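Local coordinates for uncharacterized protein VPA0106 (PDB 3U07) that is of unknown function, a probably exported protein that combines the DUF1254 and DUF1214 sequence families in a single chain, at residues H269-A274 and D296-E300. The protein carries 2 engineered substitutions. Residues are numbered along the deposited sequence; the frame is centred on the assembly and turned at random.
Sequences HLVELA and DIFAE
His269 swings its ring anti to the backbone N (chi1 178°) and Asp296 sets its carboxylate between its own N and carbonyl carbon, which brings the carboxylate to the edge of the imidazole ring, near its plane. The motif is a His-carboxylate hydrogen bond joining two helices, the C-terminal end of 253-273 and the start of 295-305, whose short segments cross at -73° with axes 10.1 Å apart. NE2 of His269 donates to OD2 of Asp296 over 2.8 Å, at an N-H...acceptor angle of 161°. OD2 accepts through its anti lone pair, and the ring and carboxylate planes lie nearly coplanar. On its own helix, Asp296 OD1 takes a weak bond from the N-H of Ile297. Leu273 runs across Asp296 at about a right angle, CD2 lying 3.8 Å from CG of Asp296. Leu270 CD2 meets CB of Ala299 at 3.9 Å, and helix 26-52 adds Glu31 and Ile35 against His269 and Tyr38 against Leu270. Glu300, bent at chi2, turns its buried carboxylate back to the end of helix 253-273: OE1 packs against CB of Ala274 and has no polar partner, whereas OE2, probably protonated, lies 2.6 Å from the carbonyl O of Leu270.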
ATOM      1  N   HIS A 269      -8.467  -3.740  21.682  1.00 34.80           N
ATOM      2  CA  HIS A 269      -9.138  -2.553  21.174  1.00 30.29           C
ATOM      3  C   HIS A 269      -9.106  -2.487  19.646  1.00 32.43           C
ATOM      4  O   HIS A 269     -10.109  -2.157  19.013  1.00 29.67           O
ATOM      5  CB  HIS A 269      -8.482  -1.300  21.747  1.00 30.26           C
ATOM      6  CG  HIS A 269      -9.075  -0.025  21.238  1.00 38.21           C
ATOM      7  ND1 HIS A 269     -10.286   0.462  21.680  1.00 47.51           N
ATOM      8  CD2 HIS A 269      -8.635   0.851  20.304  1.00 36.94           C
ATOM      9  CE1 HIS A 269     -10.565   1.584  21.042  1.00 50.42           C
ATOM     10  NE2 HIS A 269      -9.580   1.842  20.201  1.00 40.26           N
ATOM     11  N   LEU A 270      -7.957  -2.796  19.052  1.00 33.65           N
ATOM     12  CA  LEU A 270      -7.829  -2.752  17.598  1.00 33.50           C
ATOM     13  C   LEU A 270      -8.689  -3.799  16.900  1.00 34.81           C
ATOM     14  O   LEU A 270      -9.253  -3.543  15.833  1.00 35.22           O
ATOM     15  CB  LEU A 270      -6.372  -2.936  17.171  1.00 28.90           C
ATOM     16  CG  LEU A 270      -5.378  -1.823  17.509  1.00 30.80           C
ATOM     17  CD1 LEU A 270      -4.087  -2.087  16.747  1.00 36.79           C
ATOM     18  CD2 LEU A 270      -5.940  -0.460  17.129  1.00 23.02           C
ATOM     19  N   VAL A 271      -8.778  -4.983  17.491  1.00 32.31           N
ATOM     20  CA  VAL A 271      -9.585  -6.038  16.901  1.00 34.66           C
ATOM     21  C   VAL A 271     -11.052  -5.616  16.938  1.00 30.61           C
ATOM     22  O   VAL A 271     -11.757  -5.709  15.939  1.00 29.24           O
ATOM     23  CB  VAL A 271      -9.408  -7.368  17.664  1.00 34.76           C
ATOM     24  CG1 VAL A 271     -10.333  -8.428  17.092  1.00 25.13           C
ATOM     25  CG2 VAL A 271      -7.963  -7.826  17.563  1.00 37.71           C
ATOM     26  N   GLU A 272     -11.497  -5.126  18.089  1.00 31.33           N
ATOM     27  CA  GLU A 272     -12.881  -4.698  18.255  1.00 38.14           C
ATOM     28  C   GLU A 272     -13.272  -3.497  17.397  1.00 42.14           C
ATOM     29  O   GLU A 272     -14.429  -3.363  16.997  1.00 32.83           O
ATOM     30  CB  GLU A 272     -13.150  -4.378  19.727  1.00 44.93           C
ATOM     31  CG  GLU A 272     -14.394  -3.541  19.965  1.00 55.39           C
ATOM     32  CD  GLU A 272     -14.561  -3.137  21.416  1.00 71.29           C
ATOM     33  OE1 GLU A 272     -13.537  -2.878  22.085  1.00 76.25           O
ATOM     34  OE2 GLU A 272     -15.717  -3.060  21.882  1.00 76.72           O
ATOM     35  N   LEU A 273     -12.311  -2.624  17.113  1.00 37.05           N
ATOM     36  CA  LEU A 273     -12.583  -1.426  16.323  1.00 31.70           C
ATOM     37  C   LEU A 273     -12.606  -1.685  14.823  1.00 28.06           C
ATOM     38  O   LEU A 273     -13.368  -1.065  14.085  1.00 30.01           O
ATOM     39  CB  LEU A 273     -11.537  -0.354  16.635  1.00 32.22           C
ATOM     40  CG  LEU A 273     -11.659   0.983  15.906  1.00 29.16           C
ATOM     41  CD1 LEU A 273     -12.961   1.671  16.302  1.00 31.21           C
ATOM     42  CD2 LEU A 273     -10.465   1.859  16.260  1.00 28.52           C
ATOM     43  N   ALA A 274     -11.773  -2.619  14.386  1.00 23.99           N
ATOM     44  CA  ALA A 274     -11.635  -2.957  12.975  1.00 32.12           C
ATOM     45  C   ALA A 274     -12.886  -2.975  12.093  1.00 40.66           C
ATOM     46  O   ALA A 274     -13.018  -2.148  11.191  1.00 36.04           O
ATOM     47  CB  ALA A 274     -10.890  -4.281  12.842  1.00 24.75           C
ATOM     48  N   ASP A 296      -5.777   5.112  17.198  1.00 18.99           N
ATOM     49  CA  ASP A 296      -6.394   3.808  16.972  1.00 21.82           C
ATOM     50  C   ASP A 296      -6.939   3.694  15.555  1.00 22.90           C
ATOM     51  O   ASP A 296      -6.846   2.636  14.940  1.00 20.56           O
ATOM     52  CB  ASP A 296      -7.478   3.486  18.023  1.00 27.29           C
ATOM     53  CG  ASP A 296      -8.541   4.563  18.150  1.00 34.04           C
ATOM     54  OD1 ASP A 296      -8.481   5.588  17.445  1.00 34.35           O
ATOM     55  OD2 ASP A 296      -9.454   4.370  18.981  1.00 39.48           O
ATOM     56  N   ILE A 297      -7.468   4.788  15.017  1.00 26.63           N
ATOM     57  CA  ILE A 297      -7.986   4.753  13.653  1.00 23.94           C
ATOM     58  C   ILE A 297      -6.811   4.668  12.663  1.00 22.16           C
ATOM     59  O   ILE A 297      -6.857   3.894  11.705  1.00 21.81           O
ATOM     60  CB  ILE A 297      -8.865   5.994  13.354  1.00 28.86           C
ATOM     61  CG1 ILE A 297     -10.029   6.042  14.352  1.00 33.68           C
ATOM     62  CG2 ILE A 297      -9.407   5.922  11.920  1.00 26.42           C
ATOM     63  CD1 ILE A 297     -10.912   7.259  14.227  1.00 35.49           C
ATOM     64  N   PHE A 298      -5.754   5.444  12.895  1.00 18.25           N
ATOM     65  CA  PHE A 298      -4.587   5.403  12.013  1.00 16.99           C
ATOM     66  C   PHE A 298      -4.031   3.977  12.008  1.00 18.06           C
ATOM     67  O   PHE A 298      -3.660   3.434  10.961  1.00 17.54           O
ATOM     68  CB  PHE A 298      -3.502   6.364  12.514  1.00 19.67           C
ATOM     69  CG  PHE A 298      -2.247   6.348  11.681  1.00 22.23           C
ATOM     70  CD1 PHE A 298      -2.192   7.027  10.466  1.00 19.13           C
ATOM     71  CD2 PHE A 298      -1.121   5.640  12.104  1.00 28.68           C
ATOM     72  CE1 PHE A 298      -1.037   7.001   9.684  1.00 17.12           C
ATOM     73  CE2 PHE A 298       0.042   5.606  11.326  1.00 28.20           C
ATOM     74  CZ  PHE A 298       0.080   6.290  10.113  1.00 18.12           C
ATOM     75  N   ALA A 299      -3.985   3.377  13.194  1.00 16.01           N
ATOM     76  CA  ALA A 299      -3.486   2.016  13.364  1.00 20.09           C
ATOM     77  C   ALA A 299      -4.282   0.988  12.555  1.00 22.93           C
ATOM     78  O   ALA A 299      -3.725  -0.020  12.111  1.00 21.18           O
ATOM     79  CB  ALA A 299      -3.506   1.637  14.849  1.00 13.92           C
ATOM     80  N   GLU A 300      -5.580   1.222  12.369  1.00 23.07           N
ATOM     81  CA  GLU A 300      -6.384   0.270  11.600  1.00 26.21           C
ATOM     82  C   GLU A 300      -5.912   0.238  10.146  1.00 25.48           C
ATOM     83  O   GLU A 300      -6.180  -0.720   9.413  1.00 26.68           O
ATOM     84  CB  GLU A 300      -7.879   0.629  11.664  1.00 29.72           C
ATOM     85  CG  GLU A 300      -8.544   0.451  13.044  1.00 29.10           C
ATOM     86  CD  GLU A 300      -8.587  -1.004  13.527  1.00 29.83           C
ATOM     87  OE1 GLU A 300      -8.386  -1.928  12.711  1.00 26.24           O
ATOM     88  OE2 GLU A 300      -8.840  -1.221  14.732  1.00 24.54           O
TER